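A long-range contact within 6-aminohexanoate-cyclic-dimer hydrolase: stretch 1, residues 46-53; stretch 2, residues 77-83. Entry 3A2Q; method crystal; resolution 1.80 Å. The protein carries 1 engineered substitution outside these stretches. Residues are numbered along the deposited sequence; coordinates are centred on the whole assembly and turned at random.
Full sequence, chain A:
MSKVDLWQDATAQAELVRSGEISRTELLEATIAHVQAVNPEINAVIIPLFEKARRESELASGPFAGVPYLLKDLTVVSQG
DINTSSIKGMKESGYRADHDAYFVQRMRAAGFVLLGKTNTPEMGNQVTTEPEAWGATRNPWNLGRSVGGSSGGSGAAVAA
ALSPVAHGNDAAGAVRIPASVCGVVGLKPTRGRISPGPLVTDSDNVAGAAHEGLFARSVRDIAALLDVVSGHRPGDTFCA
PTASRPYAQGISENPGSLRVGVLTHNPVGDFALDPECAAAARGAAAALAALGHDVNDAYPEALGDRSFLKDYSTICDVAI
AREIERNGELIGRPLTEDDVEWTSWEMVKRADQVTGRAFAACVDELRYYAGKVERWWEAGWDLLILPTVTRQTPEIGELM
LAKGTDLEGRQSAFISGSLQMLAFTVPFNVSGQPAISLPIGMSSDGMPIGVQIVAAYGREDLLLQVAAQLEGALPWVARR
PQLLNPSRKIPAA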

# COMPACT_ATOMS: atom_id res chain seq x y z
N ILE A 46 -1.05 -15.52 4.77
CA ILE A 46 -2.18 -16.34 5.21
C ILE A 46 -2.49 -17.50 4.29
O ILE A 46 -3.14 -18.46 4.69
N ILE A 47 -2.02 -17.41 3.05
CA ILE A 47 -2.26 -18.46 2.07
C ILE A 47 -0.97 -18.78 1.33
O ILE A 47 -0.68 -18.18 0.29
N PRO A 48 -0.18 -19.73 1.85
CA PRO A 48 1.07 -20.10 1.19
C PRO A 48 0.78 -20.79 -0.14
O PRO A 48 -0.21 -21.50 -0.27
N LEU A 49 1.64 -20.54 -1.13
CA LEU A 49 1.49 -21.14 -2.45
C LEU A 49 2.85 -21.68 -2.87
O LEU A 49 3.35 -21.38 -3.96
N PHE A 50 3.45 -22.48 -1.99
CA PHE A 50 4.77 -23.05 -2.26
C PHE A 50 4.84 -23.96 -3.49
O PHE A 50 5.84 -23.95 -4.20
N GLU A 51 3.79 -24.73 -3.73
CA GLU A 51 3.80 -25.61 -4.90
C GLU A 51 3.78 -24.81 -6.19
O GLU A 51 4.60 -25.05 -7.09
N LYS A 52 2.87 -23.85 -6.30
CA LYS A 52 2.81 -23.02 -7.50
C LYS A 52 4.14 -22.30 -7.65
O LYS A 52 4.69 -22.21 -8.74
N ALA A 53 4.65 -21.78 -6.54
CA ALA A 53 5.92 -21.07 -6.56
C ALA A 53 7.01 -21.99 -7.10
O ALA A 53 7.92 -21.54 -7.81
N VAL A 77 -6.45 -11.22 -8.23
CA VAL A 77 -6.55 -12.62 -7.87
C VAL A 77 -5.61 -13.49 -8.70
O VAL A 77 -5.11 -13.05 -9.74
N SER A 78 -5.35 -14.70 -8.22
CA SER A 78 -4.49 -15.65 -8.91
C SER A 78 -5.32 -16.88 -9.25
O SER A 78 -6.06 -17.40 -8.42
N GLN A 79 -5.20 -17.35 -10.49
CA GLN A 79 -5.96 -18.50 -10.99
C GLN A 79 -5.86 -19.77 -10.15
O GLN A 79 -4.77 -20.22 -9.81
N GLY A 80 -7.02 -20.32 -9.81
CA GLY A 80 -7.07 -21.55 -9.03
C GLY A 80 -6.74 -21.45 -7.55
O GLY A 80 -6.74 -22.46 -6.85
N ASP A 81 -6.46 -20.24 -7.07
CA ASP A 81 -6.12 -20.08 -5.66
C ASP A 81 -7.24 -19.50 -4.80
O ASP A 81 -8.12 -18.79 -5.29
N ILE A 82 -7.18 -19.81 -3.51
CA ILE A 82 -8.16 -19.34 -2.54
C ILE A 82 -8.24 -17.81 -2.56
O ILE A 82 -7.22 -17.14 -2.61
N ASN A 83 -9.46 -17.28 -2.50
CA ASN A 83 -9.68 -15.83 -2.50
C ASN A 83 -10.73 -15.51 -1.45
O ASN A 83 -11.92 -15.77 -1.66

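A single lysine ties the helix of the first stretch to a beta turn in the second. The CA-to-CB bond of Lys 52 points toward the second stretch, and the long side chain, t at chi1 and chi2, m at chi3 and t at chi4, reaches the turn. Its ammonium group has two acceptors there. NZ of Lys 52 lies 2.7 Å from OD2 of Asp 81, a hydrogen bond within a salt bridge. NZ of Lys 52 also donates to the backbone O of Gln 79 at 3.0 Å.

Both acceptors belong to residues of the type II turn from Ser 78 to Asp 81, which is closed by a hydrogen bond from Asp 81 N to Ser 78 O at 3.2 Å. Asp 81 is m at chi1 and points toward the first stretch. Ser 78, p at chi1, donates from OG to OD2 of Asp 81 at 2.6 Å. The same carboxylate oxygen thus serves both lysine and serine. Gly 80 takes the positive phi of the turn.

Leu 49, at the N-cap position, also points in, with chi1 m and chi2 t. Its CD2 lies 3.6 Å from OD1 of Asp 81. At Ile 47 (m, t) and Ile 82 (m, m) the side chains meet through apolar atoms: CD1 of Ile 47 lies 3.9 Å from CG2 of Ile 82, and 3.8 Å from the backbone O of Ile 82. The CA-to-CB bond of Ile 82 points toward the first stretch, but the end of the side chain leads away.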

# COMPACT_ATOMS: atom_id res chain seq x y z
CB ILE A 46 -3.47 -15.51 5.38
CG1 ILE A 46 -3.75 -14.72 4.10
CG2 ILE A 46 -3.35 -14.59 6.58
CD1 ILE A 46 -5.08 -14.01 4.11
CB ILE A 47 -3.31 -18.03 1.03
CG1 ILE A 47 -4.61 -17.63 1.72
CG2 ILE A 47 -3.56 -19.17 0.05
CD1 ILE A 47 -5.61 -16.93 0.81
CB PRO A 48 1.73 -21.05 2.19
CG PRO A 48 0.57 -21.63 2.93
CD PRO A 48 -0.33 -20.45 3.13
CB LEU A 49 1.04 -20.08 -3.46
CG LEU A 49 -0.30 -19.39 -3.19
CD1 LEU A 49 -0.50 -18.26 -4.19
CD2 LEU A 49 -1.43 -20.40 -3.28
CB PHE A 50 5.28 -23.80 -1.02
CG PHE A 50 5.24 -22.98 0.24
CD1 PHE A 50 5.65 -21.65 0.23
CD2 PHE A 50 4.83 -23.55 1.44
CE1 PHE A 50 5.64 -20.89 1.41
CE2 PHE A 50 4.82 -22.80 2.62
CZ PHE A 50 5.22 -21.47 2.60
CB GLU A 51 2.61 -26.58 -4.85
CG GLU A 51 2.63 -27.48 -3.62
CD GLU A 51 3.93 -28.27 -3.48
OE1 GLU A 51 4.12 -28.92 -2.42
OE2 GLU A 51 4.75 -28.26 -4.42
CB LYS A 52 1.68 -21.99 -7.42
CG LYS A 52 1.74 -20.95 -8.53
CD LYS A 52 0.55 -20.00 -8.54
CE LYS A 52 -0.71 -20.69 -9.04
NZ LYS A 52 -1.82 -19.72 -9.24
CB ALA A 53 6.28 -20.60 -5.16
CB VAL A 77 -7.99 -13.15 -8.04
CG1 VAL A 77 -8.92 -12.45 -7.06
CG2 VAL A 77 -8.47 -12.91 -9.47
CB SER A 78 -3.29 -16.03 -8.04
OG SER A 78 -3.71 -16.46 -6.76
CB GLN A 79 -5.54 -18.80 -12.43
CG GLN A 79 -6.34 -19.90 -13.10
CD GLN A 79 -5.98 -20.05 -14.56
OE1 GLN A 79 -4.82 -20.32 -14.90
NE2 GLN A 79 -6.96 -19.88 -15.44
CB ASP A 81 -4.87 -19.21 -5.52
CG ASP A 81 -3.70 -19.77 -6.30
OD1 ASP A 81 -3.47 -20.99 -6.22
OD2 ASP A 81 -3.00 -18.98 -6.98
CB ILE A 82 -7.79 -19.81 -1.12
CG1 ILE A 82 -7.90 -21.33 -1.03
CG2 ILE A 82 -8.71 -19.16 -0.09
CD1 ILE A 82 -9.31 -21.85 -1.18
CB ASN A 83 -10.16 -15.38 -3.87
CG ASN A 83 -10.36 -13.87 -3.95
OD1 ASN A 83 -11.28 -13.40 -4.62
ND2 ASN A 83 -9.49 -13.12 -3.28